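Local coordinates for protein putative branched-chain amino acid ABC transporter (Rhodospirillum rubrum ATCC 11170, PDB 3HUT) that probably binds branched-chain amino acids outside the membrane as the ligand-binding receptor of an ABC transporter, at residues T122-W133 / E330-L338; M134-I145 / I190-A201. All coordinates share one frame; numbering follows the deposited sequence.

Contact 1. Residues T122-W133 / E330-L338; sequences TPAFEGPNNAAW and ETTKILTRL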
# COMPACT_ATOMS: atom_id res chain seq x y z
N THR A 122 2.23 -1.01 6.21
CA THR A 122 1.27 -1.75 7.02
C THR A 122 0.01 -0.88 7.10
O THR A 122 0.07 0.34 6.91
CB THR A 122 1.78 -2.00 8.44
OG1 THR A 122 1.96 -0.74 9.11
CG2 THR A 122 3.09 -2.76 8.42
N PRO A 123 -1.15 -1.50 7.39
CA PRO A 123 -2.41 -0.75 7.49
C PRO A 123 -2.37 0.36 8.54
O PRO A 123 -2.97 1.42 8.35
CB PRO A 123 -3.42 -1.83 7.85
CG PRO A 123 -2.85 -3.06 7.21
CD PRO A 123 -1.39 -2.94 7.54
N ALA A 124 -1.66 0.11 9.63
CA ALA A 124 -1.57 1.08 10.72
C ALA A 124 -0.78 2.34 10.38
O ALA A 124 -1.00 3.39 11.01
CB ALA A 124 -0.97 0.41 11.94
N PHE A 125 0.12 2.25 9.41
CA PHE A 125 0.96 3.39 9.01
C PHE A 125 0.22 4.71 8.78
O PHE A 125 0.73 5.77 9.13
CB PHE A 125 1.75 3.06 7.74
CG PHE A 125 2.64 4.18 7.28
CD1 PHE A 125 3.84 4.44 7.93
CD2 PHE A 125 2.25 5.02 6.23
CE1 PHE A 125 4.64 5.52 7.55
CE2 PHE A 125 3.04 6.10 5.85
CZ PHE A 125 4.24 6.35 6.51
N GLU A 126 -0.98 4.65 8.20
CA GLU A 126 -1.72 5.88 7.94
C GLU A 126 -2.25 6.55 9.21
O GLU A 126 -2.53 7.74 9.20
CB GLU A 126 -2.88 5.63 6.98
CG GLU A 126 -3.94 4.68 7.50
CD GLU A 126 -5.14 4.59 6.58
OE1 GLU A 126 -5.10 5.19 5.48
OE2 GLU A 126 -6.12 3.90 6.94
N GLY A 127 -2.37 5.78 10.29
CA GLY A 127 -2.87 6.33 11.53
C GLY A 127 -2.10 7.55 12.01
O GLY A 127 -2.65 8.65 12.09
N PRO A 128 -0.81 7.39 12.35
CA PRO A 128 0.00 8.51 12.82
C PRO A 128 0.11 9.61 11.76
O PRO A 128 0.14 10.80 12.08
CB PRO A 128 1.35 7.86 13.11
CG PRO A 128 0.96 6.47 13.53
CD PRO A 128 -0.10 6.11 12.51
N ASN A 129 0.16 9.22 10.49
CA ASN A 129 0.26 10.19 9.41
C ASN A 129 -0.94 11.13 9.43
O ASN A 129 -0.79 12.36 9.35
CB ASN A 129 0.31 9.46 8.06
CG ASN A 129 0.38 10.43 6.88
OD1 ASN A 129 -0.65 10.89 6.38
ND2 ASN A 129 1.59 10.74 6.44
N ASN A 130 -2.13 10.57 9.57
CA ASN A 130 -3.34 11.38 9.58
C ASN A 130 -3.56 12.13 10.88
O ASN A 130 -4.16 13.20 10.89
CB ASN A 130 -4.55 10.51 9.23
CG ASN A 130 -4.47 9.97 7.83
OD1 ASN A 130 -3.81 10.56 6.97
ND2 ASN A 130 -5.14 8.84 7.57
N ALA A 131 -3.07 11.58 11.98
CA ALA A 131 -3.22 12.28 13.25
C ALA A 131 -2.36 13.54 13.17
O ALA A 131 -2.80 14.63 13.54
CB ALA A 131 -2.78 11.40 14.41
N ALA A 132 -1.14 13.40 12.66
CA ALA A 132 -0.23 14.54 12.53
C ALA A 132 -0.82 15.58 11.58
O ALA A 132 -0.68 16.79 11.80
CB ALA A 132 1.14 14.07 12.01
N TRP A 133 -1.48 15.11 10.53
CA TRP A 133 -2.09 15.99 9.54
C TRP A 133 -3.20 16.83 10.20
O TRP A 133 -3.25 18.06 10.04
CB TRP A 133 -2.67 15.13 8.41
CG TRP A 133 -3.35 15.88 7.28
CD1 TRP A 133 -3.40 17.23 7.09
CD2 TRP A 133 -4.08 15.29 6.20
NE1 TRP A 133 -4.12 17.52 5.95
CE2 TRP A 133 -4.55 16.34 5.39
CE3 TRP A 133 -4.38 13.97 5.84
CZ2 TRP A 133 -5.31 16.12 4.23
CZ3 TRP A 133 -5.14 13.75 4.68
CH2 TRP A 133 -5.59 14.82 3.89
N GLU A 330 11.05 -1.92 7.96
CA GLU A 330 9.64 -1.55 7.76
C GLU A 330 9.54 -0.42 6.73
O GLU A 330 10.38 0.49 6.71
CB GLU A 330 9.00 -1.13 9.08
CG GLU A 330 7.49 -0.95 8.98
CD GLU A 330 6.79 -2.19 8.45
OE1 GLU A 330 6.70 -3.19 9.20
OE2 GLU A 330 6.34 -2.16 7.29
N THR A 331 8.51 -0.47 5.90
CA THR A 331 8.31 0.52 4.86
C THR A 331 7.51 1.75 5.29
O THR A 331 6.46 1.64 5.92
CB THR A 331 7.58 -0.11 3.64
OG1 THR A 331 8.29 -1.28 3.23
CG2 THR A 331 7.53 0.87 2.47
N THR A 332 8.03 2.93 4.96
CA THR A 332 7.35 4.19 5.26
C THR A 332 7.32 4.94 3.93
O THR A 332 8.19 4.75 3.08
CB THR A 332 8.08 5.03 6.33
OG1 THR A 332 9.42 5.29 5.92
CG2 THR A 332 8.08 4.30 7.68
N LYS A 333 6.32 5.79 3.75
CA LYS A 333 6.19 6.54 2.51
C LYS A 333 5.67 7.94 2.72
O LYS A 333 5.02 8.23 3.72
CB LYS A 333 5.21 5.82 1.57
CG LYS A 333 5.60 4.42 1.16
CD LYS A 333 4.56 3.86 0.21
CE LYS A 333 5.09 2.64 -0.53
NZ LYS A 333 4.09 2.13 -1.47
N ILE A 334 5.97 8.83 1.77
CA ILE A 334 5.46 10.19 1.83
C ILE A 334 4.13 10.13 1.08
O ILE A 334 4.11 10.09 -0.14
CB ILE A 334 6.40 11.19 1.13
CG1 ILE A 334 7.72 11.28 1.90
CG2 ILE A 334 5.74 12.56 1.07
CD1 ILE A 334 8.70 12.27 1.30
N LEU A 335 3.03 10.11 1.83
CA LEU A 335 1.70 10.02 1.23
C LEU A 335 1.27 11.34 0.59
O LEU A 335 1.84 12.39 0.87
CB LEU A 335 0.69 9.59 2.29
CG LEU A 335 1.06 8.28 3.00
CD1 LEU A 335 0.00 7.92 4.03
CD2 LEU A 335 1.23 7.16 1.98
N THR A 336 0.26 11.27 -0.28
CA THR A 336 -0.25 12.46 -0.96
C THR A 336 -1.62 12.81 -0.40
O THR A 336 -2.54 11.99 -0.41
CB THR A 336 -0.36 12.20 -2.48
OG1 THR A 336 0.93 11.88 -3.01
CG2 THR A 336 -0.92 13.42 -3.19
N ARG A 337 -1.76 14.04 0.11
CA ARG A 337 -3.02 14.49 0.70
C ARG A 337 -3.99 14.95 -0.38
O ARG A 337 -3.63 15.72 -1.27
CB ARG A 337 -2.76 15.64 1.67
CG ARG A 337 -1.90 15.24 2.87
CD ARG A 337 -1.55 16.47 3.71
NE ARG A 337 -0.80 16.14 4.92
CZ ARG A 337 -0.38 17.04 5.80
NH1 ARG A 337 -0.64 18.33 5.60
NH2 ARG A 337 0.28 16.66 6.88
N LEU A 338 -5.23 14.48 -0.28
CA LEU A 338 -6.26 14.81 -1.25
C LEU A 338 -7.53 15.33 -0.60
O LEU A 338 -7.73 15.17 0.61
CB LEU A 338 -6.62 13.56 -2.06
CG LEU A 338 -5.48 12.75 -2.69
CD1 LEU A 338 -6.02 11.40 -3.16
CD2 LEU A 338 -4.87 13.52 -3.85
O HOH W 1 4.63 0.18 7.16
O HOH W 2 0.84 13.85 7.75
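The Arg337 side chain runs antiparallel to that of Trp133 across one face of the indole, its guanidinium stacked with its plane only 8° from the ring. Arg337 CZ sits 3.6 Å from the centroid of the Trp133 five-membered ring, over its face, a cation-pi stack. A straight run of Arg337 from CG to NE lays CB and CG along the six-membered ring and puts CD 3.4 Å from Trp133 CE2. Arginine suits this place because its methylenes and its flat cation both pack on an aromatic face. A water in the guanidinium plane links Arg337 NH2 (3.0 Å) to Asn129 O. Phe125 has CG anti to the backbone N (chi1 -179°), which carries its ring to the strand. There Phe125 CZ lies 3.5 Å from Lys333 O, near the ring plane, while Leu335 CD1 meets the ring edge at Phe125 CE2 (4.0 Å). A second water takes the N-H of Thr122 and donates to Glu330 OE2 and Thr331 O; Arg118 forms a salt bridge with the same carboxylate. A helix of one lobe packed on the broken strand 331-341, which passes between the lobes, is consistent with an interlobe crossover of the two-lobed periplasmic binding protein fold.

Contact 2. Residues M134-I145 / I190-A201; sequences MIGDGFTSVAVI and IEDEAPQAIYLA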
# COMPACT_ATOMS: atom_id res chain seq x y z
N MSE A 134 -4.08 16.18 10.95
CA MSE A 134 -5.16 16.90 11.61
C MSE A 134 -4.66 17.87 12.68
O MSE A 134 -5.21 18.96 12.85
CB MSE A 134 -6.16 15.91 12.18
CG MSE A 134 -6.93 15.19 11.09
SE MSE A 134 -8.22 13.89 11.71
CE MSE A 134 -9.64 15.10 12.21
N ILE A 135 -3.61 17.49 13.39
CA ILE A 135 -3.03 18.36 14.41
C ILE A 135 -2.46 19.57 13.68
O ILE A 135 -2.62 20.71 14.10
CB ILE A 135 -1.88 17.65 15.18
CG1 ILE A 135 -2.44 16.53 16.05
CG2 ILE A 135 -1.09 18.67 16.01
CD1 ILE A 135 -3.26 17.00 17.26
N GLY A 136 -1.79 19.29 12.56
CA GLY A 136 -1.20 20.35 11.76
C GLY A 136 -2.24 21.32 11.22
O GLY A 136 -1.95 22.49 11.00
N ASP A 137 -3.46 20.82 11.00
CA ASP A 137 -4.54 21.66 10.50
C ASP A 137 -5.28 22.39 11.62
O ASP A 137 -6.30 23.03 11.38
CB ASP A 137 -5.53 20.83 9.67
CG ASP A 137 -5.00 20.54 8.27
OD1 ASP A 137 -3.90 21.02 7.96
OD2 ASP A 137 -5.68 19.83 7.50
N GLY A 138 -4.77 22.26 12.84
CA GLY A 138 -5.37 22.96 13.97
C GLY A 138 -6.38 22.27 14.86
O GLY A 138 -6.89 22.89 15.79
N PHE A 139 -6.67 21.00 14.60
CA PHE A 139 -7.64 20.27 15.40
C PHE A 139 -7.06 19.76 16.71
O PHE A 139 -5.91 19.33 16.77
CB PHE A 139 -8.21 19.11 14.59
CG PHE A 139 -8.98 19.56 13.39
CD1 PHE A 139 -10.23 20.17 13.53
CD2 PHE A 139 -8.45 19.43 12.11
CE1 PHE A 139 -10.93 20.64 12.43
CE2 PHE A 139 -9.13 19.90 10.99
CZ PHE A 139 -10.38 20.51 11.15
N THR A 140 -7.88 19.83 17.76
CA THR A 140 -7.46 19.37 19.08
C THR A 140 -8.46 18.39 19.68
O THR A 140 -8.19 17.77 20.71
CB THR A 140 -7.28 20.55 20.05
OG1 THR A 140 -8.47 21.36 20.05
CG2 THR A 140 -6.10 21.40 19.63
N SER A 141 -9.62 18.25 19.04
CA SER A 141 -10.64 17.30 19.51
C SER A 141 -11.29 16.68 18.28
O SER A 141 -11.72 17.39 17.37
CB SER A 141 -11.71 18.00 20.35
OG SER A 141 -12.62 18.70 19.53
N VAL A 142 -11.36 15.35 18.25
CA VAL A 142 -11.94 14.68 17.11
C VAL A 142 -12.80 13.48 17.50
O VAL A 142 -12.72 12.98 18.63
CB VAL A 142 -10.81 14.18 16.16
CG1 VAL A 142 -10.00 13.10 16.86
CG2 VAL A 142 -11.40 13.67 14.84
N ALA A 143 -13.62 13.05 16.56
CA ALA A 143 -14.47 11.89 16.75
C ALA A 143 -13.85 10.83 15.84
O ALA A 143 -13.52 11.12 14.69
CB ALA A 143 -15.90 12.20 16.30
N VAL A 144 -13.66 9.63 16.36
CA VAL A 144 -13.09 8.56 15.55
C VAL A 144 -14.14 7.48 15.34
O VAL A 144 -14.70 6.95 16.31
CB VAL A 144 -11.86 7.92 16.21
CG1 VAL A 144 -11.36 6.77 15.34
CG2 VAL A 144 -10.77 8.97 16.42
N ILE A 145 -14.42 7.16 14.09
CA ILE A 145 -15.37 6.12 13.75
C ILE A 145 -14.60 5.11 12.93
O ILE A 145 -14.05 5.45 11.89
CB ILE A 145 -16.54 6.67 12.91
CG1 ILE A 145 -17.18 7.86 13.61
CG2 ILE A 145 -17.57 5.58 12.69
CD1 ILE A 145 -18.34 8.46 12.85
N ILE A 190 -22.00 12.66 18.36
CA ILE A 190 -21.14 13.68 17.79
C ILE A 190 -21.78 15.04 18.08
O ILE A 190 -21.10 16.01 18.40
CB ILE A 190 -20.99 13.49 16.27
CG1 ILE A 190 -20.16 12.24 15.98
CG2 ILE A 190 -20.38 14.73 15.64
CD1 ILE A 190 -20.04 11.89 14.51
N GLU A 191 -23.10 15.08 17.98
CA GLU A 191 -23.84 16.30 18.25
C GLU A 191 -23.69 16.75 19.70
O GLU A 191 -23.54 17.94 19.98
CB GLU A 191 -25.32 16.09 17.94
CG GLU A 191 -25.74 16.55 16.55
CD GLU A 191 -27.17 16.16 16.23
OE1 GLU A 191 -27.98 16.07 17.18
OE2 GLU A 191 -27.48 15.96 15.04
N ASP A 192 -23.71 15.79 20.62
CA ASP A 192 -23.59 16.11 22.03
C ASP A 192 -22.16 16.43 22.47
O ASP A 192 -21.94 17.39 23.21
CB ASP A 192 -24.14 14.97 22.89
CG ASP A 192 -25.61 14.66 22.60
OD1 ASP A 192 -26.36 15.60 22.25
OD2 ASP A 192 -26.01 13.48 22.72
N GLU A 193 -21.19 15.64 22.02
CA GLU A 193 -19.80 15.87 22.40
C GLU A 193 -19.17 17.05 21.65
O GLU A 193 -18.17 17.61 22.10
CB GLU A 193 -18.97 14.60 22.16
CG GLU A 193 -19.40 13.39 22.98
CD GLU A 193 -19.31 13.62 24.48
OE1 GLU A 193 -18.25 14.04 24.97
OE2 GLU A 193 -20.32 13.36 25.18
N ALA A 194 -19.74 17.40 20.51
CA ALA A 194 -19.26 18.52 19.71
C ALA A 194 -17.78 18.50 19.29
O ALA A 194 -17.06 19.49 19.49
CB ALA A 194 -19.57 19.83 20.43
N PRO A 195 -17.31 17.39 18.72
CA PRO A 195 -15.90 17.36 18.31
C PRO A 195 -15.70 18.38 17.18
O PRO A 195 -16.67 18.81 16.56
CB PRO A 195 -15.71 15.92 17.83
CG PRO A 195 -17.07 15.57 17.29
CD PRO A 195 -17.99 16.13 18.35
N GLN A 196 -14.46 18.78 16.93
CA GLN A 196 -14.17 19.75 15.87
C GLN A 196 -14.13 19.08 14.50
O GLN A 196 -14.37 19.71 13.48
CB GLN A 196 -12.82 20.43 16.12
CG GLN A 196 -12.68 21.12 17.45
CD GLN A 196 -11.27 21.65 17.66
OE1 GLN A 196 -10.30 20.96 17.34
NE2 GLN A 196 -11.15 22.86 18.20
N ALA A 197 -13.82 17.79 14.49
CA ALA A 197 -13.74 17.06 13.23
C ALA A 197 -13.96 15.57 13.44
O ALA A 197 -14.01 15.09 14.58
CB ALA A 197 -12.39 17.30 12.56
N ILE A 198 -14.08 14.85 12.33
CA ILE A 198 -14.30 13.41 12.35
C ILE A 198 -13.26 12.68 11.50
O ILE A 198 -12.94 13.11 10.39
CB ILE A 198 -15.70 13.08 11.77
CG1 ILE A 198 -16.78 13.82 12.57
CG2 ILE A 198 -15.94 11.57 11.82
CD1 ILE A 198 -18.17 13.68 11.98
N TYR A 199 -12.74 11.58 12.04
CA TYR A 199 -11.78 10.77 11.31
C TYR A 199 -12.43 9.42 11.08
O TYR A 199 -12.84 8.76 12.04
CB TYR A 199 -10.48 10.57 12.09
CG TYR A 199 -9.50 9.70 11.32
CD1 TYR A 199 -8.88 10.17 10.17
CD2 TYR A 199 -9.26 8.37 11.71
CE1 TYR A 199 -8.05 9.36 9.40
CE2 TYR A 199 -8.43 7.54 10.94
CZ TYR A 199 -7.83 8.05 9.79
OH TYR A 199 -7.01 7.24 9.02
N LEU A 200 -12.53 9.00 9.83
CA LEU A 200 -13.16 7.72 9.50
C LEU A 200 -12.17 6.62 9.14
O LEU A 200 -11.49 6.70 8.12
CB LEU A 200 -14.14 7.90 8.34
CG LEU A 200 -15.30 8.89 8.54
CD1 LEU A 200 -16.16 8.96 7.28
CD2 LEU A 200 -16.13 8.46 9.75
N ALA A 201 -12.10 5.59 9.98
CA ALA A 201 -11.24 4.46 9.70
C ALA A 201 -12.16 3.41 9.10
O ALA A 201 -12.52 2.43 9.76
CB ALA A 201 -10.61 3.94 11.00
O HOH W 3 -8.12 23.24 18.22
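Gln196 stretches to the turn at Thr140 and Ser141, where its OE1 accepts both backbone N-H groups. Thr140 N gives a nearly straight bond of 2.7 Å to Gln196 OE1, whereas Ser141 N, at 3.3 Å from that oxygen, comes from above the carbonyl plane. A water bridges Gln196 NE2 to Gly138 O. With an alanine here, the N-H groups of Thr140 and Ser141 would probably lose their shared acceptor, and the turn would be likely to shift. The Phe139 ring, its plane 75° from that of the Gln196 amide, takes Gln196 CB at its edge. Over one face of the same ring lies Ala197 CB, 3.9 Å from the centroid, a CH-pi contact; alanine fits because its methyl can meet both this ring and Met134. Selenomethionine Met134, bent at chi3 (78°), sets CE 3.5 Å from Ala197 CB and SE obliquely beside the Tyr199 ring, a Met-aromatic contact. On the face carrying Ala143, Ile145, Ile198 and Leu200, Ile145 CB is 3.7 Å from Leu200 CD2, the two side chains running alongside, and Pro195 CG packs on Ala143 CB. Backbone hydrogen bonds, such as Tyr199 N to Ala143 O at 2.8 Å, join the strands. Helix 126-136, closed by a Schellman motif at Gly138, leads into strand 141-147, which pairs in parallel with strand 197-201, helices lying on both sheet faces: the alpha/beta lobe of a periplasmic binding protein.

How the contacts relate
From the N terminus the chain first builds the parallel sheet that ends with strand 116-118, then crosses into helix 126-136, which serves both contacts: its earlier turns belong to contact 1 and its last turn to contact 2. Strand 141-147 follows, and after helix 150-165, strand 169-176 and helix 184-193 the chain returns as strand 197-201, closing the shorter loop of contact 2. Only much later does strand 331-341 close contact 1, so contact 2 is nested inside that larger loop. Both contacts reach the same mixed sheet, and the Asn130 side chain on the helix lies close to the Tyr199 hydroxyl on strand 197-201, so the two contacts touch.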